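Local coordinates for protein bifunctional endo-1,4-beta-xylanase A (Neocallimastix patriciarum, PDB 2VG9) that hydrolyses internal beta-1,4 linkages in the backbone of xylan, here as a loop-swap variant of a family 11 xylanase with a beta jelly-roll fold, at residues F19-W24 / A55-D60; A38-E43 / T210-Y215; D71-D76 / Y192-N197; V130-A135 / S175-E180. One frame throughout, in Å; residues are numbered along the deposited sequence.

Contact 1 of 4, residues F19-W24 / A55-D60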
loop_
_atom_site.group_PDB
_atom_site.type_symbol
_atom_site.label_atom_id
_atom_site.label_comp_id
_atom_site.label_asym_id
_atom_site.label_seq_id
_atom_site.Cartn_x
_atom_site.Cartn_y
_atom_site.Cartn_z
ATOM N N PHE A 19 -7.314 13.641 3.189
ATOM C CA PHE A 19 -6.715 12.332 2.922
ATOM C C PHE A 19 -7.624 11.487 2.051
ATOM O O PHE A 19 -8.839 11.492 2.244
ATOM C CB PHE A 19 -6.402 11.608 4.241
ATOM C CG PHE A 19 -5.315 12.256 5.035
ATOM C CD1 PHE A 19 -3.967 12.033 4.710
ATOM C CD2 PHE A 19 -5.628 13.085 6.113
ATOM C CE1 PHE A 19 -2.961 12.642 5.464
ATOM C CE2 PHE A 19 -4.621 13.707 6.857
ATOM C CZ PHE A 19 -3.302 13.491 6.535
ATOM N N SER A 20 -7.056 10.777 1.073
ATOM C CA SER A 20 -7.876 9.929 0.219
ATOM C C SER A 20 -8.459 8.779 1.021
ATOM O O SER A 20 -7.985 8.469 2.130
ATOM C CB SER A 20 -7.051 9.349 -0.956
ATOM O OG SER A 20 -6.052 8.443 -0.492
ATOM N N TYR A 21 -9.474 8.137 0.450
ATOM C CA TYR A 21 -9.884 6.809 0.873
ATOM C C TYR A 21 -10.277 6.013 -0.379
ATOM O O TYR A 21 -10.738 6.582 -1.368
ATOM C CB TYR A 21 -11.016 6.851 1.929
ATOM C CG TYR A 21 -12.358 7.350 1.404
ATOM C CD1 TYR A 21 -13.249 6.486 0.751
ATOM C CD2 TYR A 21 -12.748 8.681 1.588
ATOM C CE1 TYR A 21 -14.490 6.952 0.238
ATOM C CE2 TYR A 21 -13.990 9.167 1.082
ATOM C CZ TYR A 21 -14.843 8.302 0.421
ATOM O OH TYR A 21 -16.053 8.771 -0.047
ATOM N N GLU A 22 -10.069 4.703 -0.332
ATOM C CA GLU A 22 -10.426 3.810 -1.425
ATOM C C GLU A 22 -10.671 2.411 -0.842
ATOM O O GLU A 22 -9.838 1.893 -0.086
ATOM C CB GLU A 22 -9.301 3.767 -2.477
ATOM C CG GLU A 22 -9.478 2.638 -3.507
ATOM C CD GLU A 22 -8.578 2.801 -4.728
ATOM O OE1 GLU A 22 -7.369 3.105 -4.553
ATOM O OE2 GLU A 22 -9.086 2.594 -5.872
ATOM N N ILE A 23 -11.825 1.834 -1.176
ATOM C CA ILE A 23 -12.125 0.422 -0.878
ATOM C C ILE A 23 -12.586 -0.229 -2.186
ATOM O O ILE A 23 -13.305 0.410 -2.976
ATOM C CB ILE A 23 -13.194 0.277 0.255
ATOM C CG1 ILE A 23 -13.439 -1.206 0.559
ATOM C CG2 ILE A 23 -14.502 1.154 -0.068
ATOM C CD1 ILE A 23 -14.267 -1.511 1.734
ATOM N N TRP A 24 -12.147 -1.468 -2.436
ATOM C CA TRP A 24 -12.484 -2.168 -3.672
ATOM C C TRP A 24 -12.501 -3.666 -3.410
ATOM O O TRP A 24 -11.790 -4.168 -2.516
ATOM C CB TRP A 24 -11.488 -1.791 -4.786
ATOM C CG TRP A 24 -11.512 -2.675 -6.002
ATOM C CD1 TRP A 24 -12.182 -2.463 -7.178
ATOM C CD2 TRP A 24 -10.820 -3.922 -6.156
ATOM N NE1 TRP A 24 -11.964 -3.511 -8.038
ATOM C CE2 TRP A 24 -11.121 -4.413 -7.435
ATOM C CE3 TRP A 24 -9.992 -4.672 -5.324
ATOM C CZ2 TRP A 24 -10.603 -5.617 -7.908
ATOM C CZ3 TRP A 24 -9.490 -5.861 -5.785
ATOM C CH2 TRP A 24 -9.800 -6.326 -7.068
ATOM N N ALA A 55 -8.396 -1.931 1.124
ATOM C CA ALA A 55 -8.839 -0.668 1.772
ATOM C C ALA A 55 -7.621 0.179 2.131
ATOM O O ALA A 55 -6.676 -0.289 2.799
ATOM C CB ALA A 55 -9.705 -0.930 3.027
ATOM N N ARG A 56 -7.639 1.426 1.709
ATOM C CA ARG A 56 -6.466 2.275 1.880
ATOM C C ARG A 56 -6.835 3.737 1.986
ATOM O O ARG A 56 -7.820 4.196 1.391
ATOM C CB ARG A 56 -5.506 2.079 0.722
ATOM C CG ARG A 56 -6.118 2.305 -0.611
ATOM C CD ARG A 56 -5.074 2.289 -1.744
ATOM N NE ARG A 56 -4.654 0.934 -2.081
ATOM C CZ ARG A 56 -4.736 0.371 -3.281
ATOM N NH1 ARG A 56 -5.234 1.027 -4.327
ATOM N NH2 ARG A 56 -4.311 -0.864 -3.423
ATOM N N ARG A 57 -6.024 4.454 2.740
ATOM C CA ARG A 57 -6.147 5.905 2.919
ATOM C C ARG A 57 -4.772 6.534 2.870
ATOM O O ARG A 57 -3.801 5.973 3.416
ATOM C CB ARG A 57 -6.788 6.218 4.272
ATOM C CG ARG A 57 -8.299 5.858 4.311
ATOM C CD ARG A 57 -9.006 6.723 5.296
ATOM N NE ARG A 57 -9.236 8.054 4.742
ATOM C CZ ARG A 57 -9.842 9.042 5.394
ATOM N NH1 ARG A 57 -10.269 8.858 6.647
ATOM N NH2 ARG A 57 -10.022 10.217 4.793
ATOM N N GLY A 58 -4.659 7.706 2.246
ATOM C CA GLY A 58 -3.325 8.321 2.121
ATOM C C GLY A 58 -3.317 9.756 1.655
ATOM O O GLY A 58 -4.360 10.390 1.529
ATOM N N LEU A 59 -2.111 10.243 1.366
ATOM C CA LEU A 59 -1.888 11.628 1.018
ATOM C C LEU A 59 -1.515 11.628 -0.453
ATOM O O LEU A 59 -0.550 10.954 -0.832
ATOM C CB LEU A 59 -0.752 12.236 1.886
ATOM C CG LEU A 59 -0.532 13.744 1.700
ATOM C CD1 LEU A 59 -1.827 14.509 1.998
ATOM C CD2 LEU A 59 0.599 14.246 2.619
ATOM N N ASP A 60 -2.298 12.338 -1.281
ATOM C CA ASP A 60 -1.964 12.482 -2.727
ATOM C C ASP A 60 -0.899 13.533 -2.868
ATOM O O ASP A 60 -0.955 14.582 -2.198
ATOM C CB ASP A 60 -3.189 12.857 -3.594
ATOM C CG ASP A 60 -2.790 13.331 -5.060
ATOM O OD1 ASP A 60 -2.370 12.521 -5.946
ATOM O OD2 ASP A 60 -2.944 14.547 -5.339
HETATM O O HOH W 1 -6.953 6.038 -0.740
#
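Ser20 O is held by two N-H groups of the neighbouring strand: Arg57 NE gives it a nearly straight bond of 2.9 Å (N-H...O 169°), and Gly58 N adds a weak one. The CA-H of Arg57 also leans on the same oxygen. Residues 19-24 and 55-60 are antiparallel neighbours in the larger sheet of the GH11 beta jelly roll. Their ladder is most regular at Glu22 and Arg56, which exchange two backbone bonds, Glu22 N to Arg56 O and Arg56 N to Glu22 O. Arg57 leaves its strand with CG anti to the carbonyl carbon (chi1 -71°) and then bends at chi3, so that its guanidinium runs edge-on along residues 19-24. Arg57 NE takes Ser20 O, while Arg57 NH2 reaches Phe19 O at 3.1 Å; both oxygens lie close to the guanidinium plane, yet both are met from above their own carbonyl planes. Arg57 NH1 is spent on Thr39 O, and Tyr21 CB packs 3.5 Å from Arg57 NE. A leucine in place of Arg57 would remove all three side-chain bonds and would probably weaken the tie between these strands and to Thr39. The other face carries Glu22 and Arg56, whose side chains run alongside each other into a salt bridge, OE1 to NH1 at 3.0 Å. Carboxylate and guanidinium stand almost perpendicular, 83° apart, and Asn197 binds Arg56 NE. Next to them a water joins the strands, 2.6 Å from Ser20 OG and donating to Arg56 O at 2.9 Å.

Contact 2 of 4, residues A38-E43 / T210-Y215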
loop_
_atom_site.group_PDB
_atom_site.type_symbol
_atom_site.label_atom_id
_atom_site.label_comp_id
_atom_site.label_asym_id
_atom_site.label_seq_id
_atom_site.Cartn_x
_atom_site.Cartn_y
_atom_site.Cartn_z
ATOM N N ALA A 38 -6.743 10.783 8.577
ATOM C CA ALA A 38 -6.521 9.662 7.628
ATOM C C ALA A 38 -6.932 8.306 8.224
ATOM O O ALA A 38 -6.738 7.290 7.583
ATOM C CB ALA A 38 -5.072 9.606 7.183
ATOM N N THR A 39 -7.481 8.302 9.441
ATOM C CA THR A 39 -7.780 7.044 10.155
ATOM C C THR A 39 -8.979 6.318 9.495
ATOM O O THR A 39 -9.799 6.940 8.810
ATOM C CB THR A 39 -8.023 7.268 11.700
ATOM O OG1 THR A 39 -9.201 8.046 11.896
ATOM C CG2 THR A 39 -6.854 7.964 12.387
ATOM N N PHE A 40 -9.075 5.006 9.708
ATOM C CA PHE A 40 -10.148 4.195 9.198
ATOM C C PHE A 40 -10.057 2.807 9.818
ATOM O O PHE A 40 -9.007 2.394 10.333
ATOM C CB PHE A 40 -10.082 4.052 7.661
ATOM C CG PHE A 40 -8.877 3.268 7.149
ATOM C CD1 PHE A 40 -9.025 1.941 6.697
ATOM C CD2 PHE A 40 -7.611 3.835 7.145
ATOM C CE1 PHE A 40 -7.918 1.214 6.184
ATOM C CE2 PHE A 40 -6.504 3.138 6.628
ATOM C CZ PHE A 40 -6.653 1.818 6.147
ATOM N N LYS A 41 -11.170 2.088 9.730
ATOM C CA LYS A 41 -11.264 0.701 10.121
ATOM C C LYS A 41 -11.855 -0.009 8.900
ATOM O O LYS A 41 -12.664 0.568 8.159
ATOM C CB LYS A 41 -12.224 0.602 11.300
ATOM C CG LYS A 41 -12.414 -0.793 11.907
ATOM C CD LYS A 41 -13.544 -0.761 12.977
ATOM C CE LYS A 41 -13.548 -2.052 13.813
ATOM N NZ LYS A 41 -14.458 -1.970 15.035
ATOM N N ALA A 42 -11.421 -1.239 8.659
ATOM C CA ALA A 42 -11.898 -1.992 7.492
ATOM C C ALA A 42 -12.062 -3.444 7.886
ATOM O O ALA A 42 -11.395 -3.936 8.814
ATOM C CB ALA A 42 -10.949 -1.873 6.363
ATOM N N GLU A 43 -12.939 -4.130 7.167
ATOM C CA GLU A 43 -13.221 -5.508 7.437
ATOM C C GLU A 43 -13.566 -6.138 6.106
ATOM O O GLU A 43 -14.166 -5.498 5.243
ATOM C CB GLU A 43 -14.335 -5.668 8.509
ATOM C CG GLU A 43 -15.693 -4.967 8.237
ATOM C CD GLU A 43 -16.658 -5.791 7.368
ATOM O OE1 GLU A 43 -17.524 -5.192 6.671
ATOM O OE2 GLU A 43 -16.554 -7.049 7.373
ATOM N N THR A 210 -6.060 3.297 13.985
ATOM C CA THR A 210 -6.531 4.284 14.932
ATOM C C THR A 210 -5.638 5.491 14.917
ATOM O O THR A 210 -6.033 6.542 15.402
ATOM C CB THR A 210 -6.605 3.715 16.347
ATOM O OG1 THR A 210 -5.319 3.168 16.703
ATOM C CG2 THR A 210 -7.668 2.625 16.427
ATOM N N LEU A 211 -4.439 5.347 14.353
ATOM C CA LEU A 211 -3.537 6.478 14.149
ATOM C C LEU A 211 -2.960 6.362 12.775
ATOM O O LEU A 211 -2.425 5.318 12.429
ATOM C CB LEU A 211 -2.378 6.439 15.162
ATOM C CG LEU A 211 -1.450 7.617 15.433
ATOM C CD1 LEU A 211 -0.489 7.207 16.613
ATOM C CD2 LEU A 211 -0.631 8.087 14.249
ATOM N N LEU A 212 -3.054 7.431 11.993
ATOM C CA LEU A 212 -2.385 7.488 10.692
ATOM C C LEU A 212 -2.055 8.923 10.367
ATOM O O LEU A 212 -2.941 9.750 10.238
ATOM C CB LEU A 212 -3.225 6.864 9.564
ATOM C CG LEU A 212 -2.559 6.855 8.192
ATOM C CD1 LEU A 212 -1.154 6.298 8.256
ATOM C CD2 LEU A 212 -3.431 6.048 7.189
ATOM N N ASP A 213 -0.773 9.203 10.234
ATOM C CA ASP A 213 -0.326 10.554 9.897
ATOM C C ASP A 213 0.664 10.391 8.762
ATOM O O ASP A 213 1.531 9.528 8.818
ATOM C CB ASP A 213 0.388 11.196 11.092
ATOM C CG ASP A 213 0.538 12.712 10.959
ATOM O OD1 ASP A 213 0.025 13.321 10.006
ATOM O OD2 ASP A 213 1.185 13.297 11.847
ATOM N N VAL A 214 0.499 11.201 7.728
ATOM C CA VAL A 214 1.421 11.212 6.572
ATOM C C VAL A 214 1.827 12.663 6.381
ATOM O O VAL A 214 0.961 13.545 6.360
ATOM C CB VAL A 214 0.747 10.662 5.284
ATOM C CG1 VAL A 214 1.787 10.493 4.168
ATOM C CG2 VAL A 214 0.068 9.319 5.550
ATOM N N TYR A 215 3.124 12.929 6.291
ATOM C CA TYR A 215 3.601 14.307 6.114
ATOM C C TYR A 215 4.922 14.408 5.305
ATOM O O TYR A 215 5.673 13.418 5.167
ATOM C CB TYR A 215 3.770 14.982 7.481
ATOM C CG TYR A 215 4.860 14.357 8.352
ATOM C CD1 TYR A 215 6.177 14.858 8.318
ATOM C CD2 TYR A 215 4.580 13.272 9.188
ATOM C CE1 TYR A 215 7.183 14.293 9.068
ATOM C CE2 TYR A 215 5.595 12.705 9.979
ATOM C CZ TYR A 215 6.885 13.218 9.902
ATOM O OH TYR A 215 7.902 12.690 10.651
HETATM O O HOH W 2 -4.905 11.491 10.659
#
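A classic beta bulge, Thr210 and Leu211 both facing Ala78, marks the pairing of strand 203-216 with strand 73-86 in the smaller jelly-roll sheet; strand 40-45, on the other side of 203-216, diverges here. Farther along, Phe40 and Ala42 make backbone hydrogen bonds to Val209 and Ala207, but none joins residues 38-43 to 210-215. A water fills in instead, accepting from Ala38 N at 2.9 Å and donating to Leu212 O at 2.7 Å. Leu212 carries the apolar part. With CG anti to its backbone N (chi1 -178°), it reaches toward the loop before strand 40-45. There Leu212 CG lies 3.9 Å from Ala38 CB, and Leu212 CD2 comes to the edge of the Phe40 ring, 4.3 Å from CE2. Leu212 CD2 also sits 3.6 Å from Ala38 O, a buried oxygen with no polar partner in the model. Phe40 and Leu212 touch Arg57 and Leu196 of the larger sheet, respectively, so the contact borders the interior between the two sheets. Thr39 meets the bulge with its methyl, while its OG1 bonds to Ser36 O and to an acetate probably left from crystallisation. That methyl, Thr39 CG2, lies 3.4 Å from Thr210 O.

Contact 3 of 4, residues D71-D76 / Y192-N197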
loop_
_atom_site.group_PDB
_atom_site.type_symbol
_atom_site.label_atom_id
_atom_site.label_comp_id
_atom_site.label_asym_id
_atom_site.label_seq_id
_atom_site.Cartn_x
_atom_site.Cartn_y
_atom_site.Cartn_z
ATOM N N ASP A 71 12.422 16.082 0.561
ATOM C CA ASP A 71 13.512 15.964 1.541
ATOM C C ASP A 71 13.219 14.928 2.604
ATOM O O ASP A 71 14.091 14.129 2.955
ATOM C CB ASP A 71 13.814 17.311 2.197
ATOM C CG ASP A 71 14.670 18.224 1.305
ATOM O OD1 ASP A 71 15.364 17.724 0.385
ATOM O OD2 ASP A 71 14.641 19.448 1.531
ATOM N N TYR A 72 11.979 14.939 3.100
ATOM C CA TYR A 72 11.565 14.029 4.152
ATOM C C TYR A 72 10.098 13.668 3.954
ATOM O O TYR A 72 9.272 14.543 3.699
ATOM C CB TYR A 72 11.788 14.660 5.546
ATOM C CG TYR A 72 11.635 13.670 6.664
ATOM C CD1 TYR A 72 12.744 12.990 7.163
ATOM C CD2 TYR A 72 10.374 13.397 7.218
ATOM C CE1 TYR A 72 12.613 12.061 8.192
ATOM C CE2 TYR A 72 10.225 12.466 8.272
ATOM C CZ TYR A 72 11.353 11.798 8.743
ATOM O OH TYR A 72 11.243 10.851 9.753
ATOM N N ILE A 73 9.779 12.374 4.034
ATOM C CA ILE A 73 8.376 11.934 4.021
ATOM C C ILE A 73 8.240 10.990 5.211
ATOM O O ILE A 73 8.944 9.988 5.292
ATOM C CB ILE A 73 7.944 11.247 2.692
ATOM C CG1 ILE A 73 8.193 12.152 1.469
ATOM C CG2 ILE A 73 6.424 10.772 2.774
ATOM C CD1 ILE A 73 7.959 11.409 0.092
ATOM N N GLY A 74 7.379 11.357 6.159
ATOM C CA GLY A 74 7.127 10.511 7.331
ATOM C C GLY A 74 5.733 9.893 7.299
ATOM O O GLY A 74 4.773 10.510 6.791
ATOM N N LEU A 75 5.615 8.674 7.825
ATOM C CA LEU A 75 4.298 8.058 8.045
ATOM C C LEU A 75 4.316 7.413 9.422
ATOM O O LEU A 75 5.194 6.590 9.711
ATOM C CB LEU A 75 3.917 7.035 6.940
ATOM C CG LEU A 75 2.508 6.352 6.998
ATOM C CD1 LEU A 75 2.003 5.977 5.606
ATOM C CD2 LEU A 75 2.512 5.079 7.861
ATOM N N ASP A 76 3.338 7.786 10.252
ATOM C CA ASP A 76 3.208 7.237 11.591
ATOM C C ASP A 76 1.856 6.582 11.630
ATOM O O ASP A 76 0.896 7.155 11.140
ATOM C CB ASP A 76 3.270 8.346 12.639
ATOM C CG ASP A 76 4.601 9.040 12.673
ATOM O OD1 ASP A 76 5.601 8.368 12.862
ATOM O OD2 ASP A 76 4.656 10.276 12.510
ATOM N N TYR A 192 2.993 9.799 -6.810
ATOM C CA TYR A 192 1.556 9.837 -6.924
ATOM C C TYR A 192 0.854 10.013 -5.568
ATOM O O TYR A 192 0.008 10.877 -5.427
ATOM C CB TYR A 192 1.090 8.554 -7.632
ATOM C CG TYR A 192 -0.408 8.386 -7.793
ATOM C CD1 TYR A 192 -1.122 9.220 -8.658
ATOM C CD2 TYR A 192 -1.109 7.381 -7.114
ATOM C CE1 TYR A 192 -2.494 9.086 -8.843
ATOM C CE2 TYR A 192 -2.513 7.225 -7.296
ATOM C CZ TYR A 192 -3.189 8.091 -8.172
ATOM O OH TYR A 192 -4.557 8.014 -8.401
ATOM N N GLU A 193 1.178 9.156 -4.593
ATOM C CA GLU A 193 0.549 9.161 -3.257
ATOM C C GLU A 193 1.389 8.334 -2.293
ATOM O O GLU A 193 2.279 7.576 -2.711
ATOM C CB GLU A 193 -0.825 8.495 -3.309
ATOM C CG GLU A 193 -0.686 6.962 -3.499
ATOM C CD GLU A 193 -2.007 6.253 -3.717
ATOM O OE1 GLU A 193 -3.025 6.670 -3.126
ATOM O OE2 GLU A 193 -2.025 5.280 -4.491
ATOM N N VAL A 194 1.092 8.484 -1.001
ATOM C CA VAL A 194 1.677 7.674 0.056
ATOM C C VAL A 194 0.495 7.298 0.930
ATOM O O VAL A 194 -0.174 8.163 1.538
ATOM C CB VAL A 194 2.767 8.419 0.889
ATOM C CG1 VAL A 194 3.274 7.543 2.052
ATOM C CG2 VAL A 194 3.975 8.848 0.001
ATOM N N ALA A 195 0.221 5.998 0.973
ATOM C CA ALA A 195 -0.971 5.519 1.625
ATOM C C ALA A 195 -0.645 4.383 2.546
ATOM O O ALA A 195 0.366 3.720 2.365
ATOM C CB ALA A 195 -2.026 5.066 0.559
ATOM N N LEU A 196 -1.502 4.167 3.543
ATOM C CA LEU A 196 -1.502 2.920 4.299
ATOM C C LEU A 196 -2.636 2.008 3.803
ATOM O O LEU A 196 -3.777 2.434 3.687
ATOM C CB LEU A 196 -1.612 3.181 5.788
ATOM C CG LEU A 196 -1.346 1.914 6.588
ATOM C CD1 LEU A 196 0.180 1.636 6.618
ATOM C CD2 LEU A 196 -1.990 2.078 7.995
ATOM N N ASN A 197 -2.299 0.752 3.536
ATOM C CA ASN A 197 -3.130 -0.145 2.739
ATOM C C ASN A 197 -3.297 -1.505 3.428
ATOM O O ASN A 197 -2.326 -2.089 3.859
ATOM C CB ASN A 197 -2.434 -0.312 1.362
ATOM C CG ASN A 197 -3.089 -1.375 0.467
ATOM O OD1 ASN A 197 -4.241 -1.272 0.118
ATOM N ND2 ASN A 197 -2.309 -2.371 0.050
#
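The strands of residues 73-76 and 193-197 run nearly parallel, with their short axes 17° apart and 9.1 Å from each other at closest approach. That is the spacing of two layers packed face to face, not of neighbours in one sheet: the CA atoms of Leu75 and Val194, the nearest pair, are 8.4 Å apart and no backbone hydrogen bond crosses. Each strand belongs to one of the two sheets of the GH11 jelly roll, so the side chains between them form part of the core of the sandwich. Ile73 and Leu75 point inward from one layer, Val194 and Leu196 from the other. Val194 serves both residues opposite. Val194 CG2, anti to the carbonyl carbon, meets Ile73 CG2 at 4.2 Å where the two side chains cross obliquely. Val194 CG1, anti to the backbone N (chi1 176°), lies 4.1 Å from Leu75 CD1 as those two side chains slide past each other in opposite directions. Leu75 spreads its other methyl to the next inward-pointing residue, Leu196, with Leu75 CD2 to Leu196 CD1 at 4.3 Å. Val174 of helix 174-182 packs against Ile73, Leu75 and Val194, and Leu212 against Leu196. Glu193 and Asn197 of strand 193-197 point away from the contact, and Asn197 turns its amide to Arg56 and Glu199. Across the contact, branched aliphatic carbons meet at ordinary van der Waals distances, without a hydrogen bond or charge pair, which is consistent with the two layers being joined here by apolar packing, probably through the exclusion of water.

Contact 4 of 4, residues V130-A135 / S175-E180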
loop_
_atom_site.group_PDB
_atom_site.type_symbol
_atom_site.label_atom_id
_atom_site.label_comp_id
_atom_site.label_asym_id
_atom_site.label_seq_id
_atom_site.Cartn_x
_atom_site.Cartn_y
_atom_site.Cartn_z
ATOM N N VAL A 130 18.353 -4.274 4.033
ATOM C CA VAL A 130 18.786 -2.929 4.346
ATOM C C VAL A 130 18.324 -2.558 5.776
ATOM O O VAL A 130 17.466 -3.218 6.348
ATOM C CB VAL A 130 18.269 -1.904 3.297
ATOM C CG1 VAL A 130 18.832 -2.204 1.882
ATOM C CG2 VAL A 130 16.724 -1.853 3.289
ATOM N N THR A 131 18.924 -1.527 6.358
ATOM C CA THR A 131 18.493 -1.075 7.676
ATOM C C THR A 131 17.816 0.272 7.524
ATOM O O THR A 131 18.455 1.214 7.064
ATOM C CB THR A 131 19.722 -0.965 8.676
ATOM O OG1 THR A 131 20.368 -2.236 8.785
ATOM C CG2 THR A 131 19.256 -0.531 10.072
ATOM N N ILE A 132 16.539 0.367 7.906
ATOM C CA ILE A 132 15.776 1.616 7.828
ATOM C C ILE A 132 14.995 1.751 9.152
ATOM O O ILE A 132 14.424 0.781 9.628
ATOM C CB ILE A 132 14.796 1.678 6.582
ATOM C CG1 ILE A 132 15.595 1.662 5.261
ATOM C CG2 ILE A 132 13.927 2.927 6.641
ATOM C CD1 ILE A 132 14.819 1.235 3.983
ATOM N N ASP A 133 14.987 2.944 9.745
ATOM C CA ASP A 133 14.323 3.138 11.040
ATOM C C ASP A 133 14.777 2.107 12.097
ATOM O O ASP A 133 13.991 1.667 12.943
ATOM C CB ASP A 133 12.778 3.146 10.877
ATOM C CG ASP A 133 12.293 4.289 10.000
ATOM O OD1 ASP A 133 12.747 5.436 10.216
ATOM O OD2 ASP A 133 11.485 4.048 9.079
ATOM N N GLY A 134 16.051 1.704 12.015
ATOM C CA GLY A 134 16.657 0.799 12.962
ATOM C C GLY A 134 16.231 -0.647 12.788
ATOM O O GLY A 134 16.475 -1.486 13.673
ATOM N N ALA A 135 15.560 -0.935 11.668
ATOM C CA ALA A 135 14.976 -2.245 11.443
ATOM C C ALA A 135 15.399 -2.808 10.093
ATOM O O ALA A 135 15.705 -2.048 9.151
ATOM C CB ALA A 135 13.444 -2.166 11.517
ATOM N N SER A 175 10.681 8.317 2.928
ATOM C CA SER A 175 11.728 8.847 2.039
ATOM C C SER A 175 13.034 8.030 2.074
ATOM O O SER A 175 13.782 8.045 1.100
ATOM C CB SER A 175 12.011 10.336 2.370
ATOM O OG SER A 175 12.101 10.563 3.779
ATOM N N ASP A 176 13.315 7.337 3.187
ATOM C CA ASP A 176 14.510 6.469 3.324
ATOM C C ASP A 176 14.383 5.169 2.476
ATOM O O ASP A 176 15.363 4.698 1.915
ATOM C CB ASP A 176 14.770 6.107 4.797
ATOM C CG ASP A 176 15.555 7.163 5.544
ATOM O OD1 ASP A 176 15.835 8.238 4.951
ATOM O OD2 ASP A 176 15.874 6.906 6.739
ATOM N N HIS A 177 13.170 4.610 2.392
ATOM C CA HIS A 177 12.859 3.501 1.493
ATOM C C HIS A 177 13.056 3.944 0.060
ATOM O O HIS A 177 13.706 3.240 -0.708
ATOM C CB HIS A 177 11.438 2.981 1.720
ATOM C CG HIS A 177 11.285 2.233 3.015
ATOM N ND1 HIS A 177 10.989 2.859 4.212
ATOM C CD2 HIS A 177 11.445 0.925 3.308
ATOM C CE1 HIS A 177 10.946 1.958 5.182
ATOM N NE2 HIS A 177 11.228 0.784 4.660
ATOM N N PHE A 178 12.542 5.126 -0.301
ATOM C CA PHE A 178 12.748 5.620 -1.694
ATOM C C PHE A 178 14.248 5.737 -2.004
ATOM O O PHE A 178 14.681 5.372 -3.109
ATOM C CB PHE A 178 12.052 6.972 -1.960
ATOM C CG PHE A 178 10.538 6.963 -1.773
ATOM C CD1 PHE A 178 9.825 5.759 -1.665
ATOM C CD2 PHE A 178 9.826 8.176 -1.748
ATOM C CE1 PHE A 178 8.411 5.760 -1.495
ATOM C CE2 PHE A 178 8.435 8.191 -1.596
ATOM C CZ PHE A 178 7.728 6.982 -1.497
ATOM N N LYS A 179 15.025 6.251 -1.050
ATOM C CA LYS A 179 16.490 6.438 -1.218
ATOM C C LYS A 179 17.205 5.109 -1.420
ATOM O O LYS A 179 18.041 4.976 -2.324
ATOM C CB LYS A 179 17.117 7.130 -0.004
ATOM C CG LYS A 179 17.002 8.647 0.012
ATOM C CD LYS A 179 17.646 9.211 1.311
ATOM C CE LYS A 179 16.853 10.419 1.852
ATOM N NZ LYS A 179 17.722 11.412 2.601
ATOM N N GLU A 180 16.857 4.126 -0.587
ATOM C CA GLU A 180 17.359 2.754 -0.734
ATOM C C GLU A 180 17.056 2.143 -2.075
ATOM O O GLU A 180 17.935 1.474 -2.639
ATOM C CB GLU A 180 16.881 1.828 0.403
ATOM C CG GLU A 180 17.548 2.140 1.765
ATOM C CD GLU A 180 19.045 1.761 1.852
ATOM O OE1 GLU A 180 19.609 1.161 0.919
ATOM O OE2 GLU A 180 19.673 2.064 2.881
HETATM O O HOH W 3 16.338 5.189 8.491
#
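Helix 174-182, packed against the larger sheet of this jelly roll, meets the tip of a beta hairpin that turns back on itself through a type I' turn from Ile132 to Ala135. At the helix start, Ser175 looks elsewhere, its OG bonded to Ile73 N. Asp176 points at the hairpin: its CB lies 3.8 Å from Ile132 CG2, and its OD2 accepts from a water, 2.5 Å away, that in turn accepts from Asp133 N. The carboxylates of Asp133 and Asp176 come near each other; the water and the hydroxyl of Thr173, which bonds to Asp133 OD1, probably temper the repulsion. His177 lays one ring face under Ile132, whose CD1 stands 3.7 Å from the ring centroid and 20° off the normal, a CH-pi contact. Ile132 CG2 comes in beside it, 3.5 Å from His177 CE1. Tyr137 meets the ring edge-to-face, and His177 ND1 makes a weak hydrogen bond to Thr173 O. An alanine in place of His177 would take away the flat surface beneath Ile132, and would probably leave the hairpin tip less firmly packed on the helix. Phe178 and Lys179 face elsewhere, and one turn beyond Asp176 comes Glu180. Glu180 bends at chi2 (-71°), so that Glu180 CG slides past Ile132 CD1 at 3.6 Å while the carboxylate meets Val130 tip to tip, Glu180 OE1 lying 3.6 Å from Val130 CG1.

Overall arrangement
Contacts 1, 2 and 3 form one continuous body, with contact 1 in the larger sheet, contact 2 in the smaller, and contact 3 spanning the two. Contacts 1 and 2, their centres about 9 Å apart, are tied by Arg57 NH1 to Thr39 O at 2.9 Å. Contact 3 lies about 12 Å from each, centre to centre. It shares strand pairing with contact 1 through Leu59 N to Val194 O at 2.8 Å, and with contact 2 through Asp213 N to Asp76 O. Contact 4 hangs on the opposite side of the chain's centre from contact 1, about 23 Å between centres, and joins contact 3 through Ser175 and Phe178. In this family the concave face of the larger sheet lines the substrate cleft, probably beside Arg56 and Asn197.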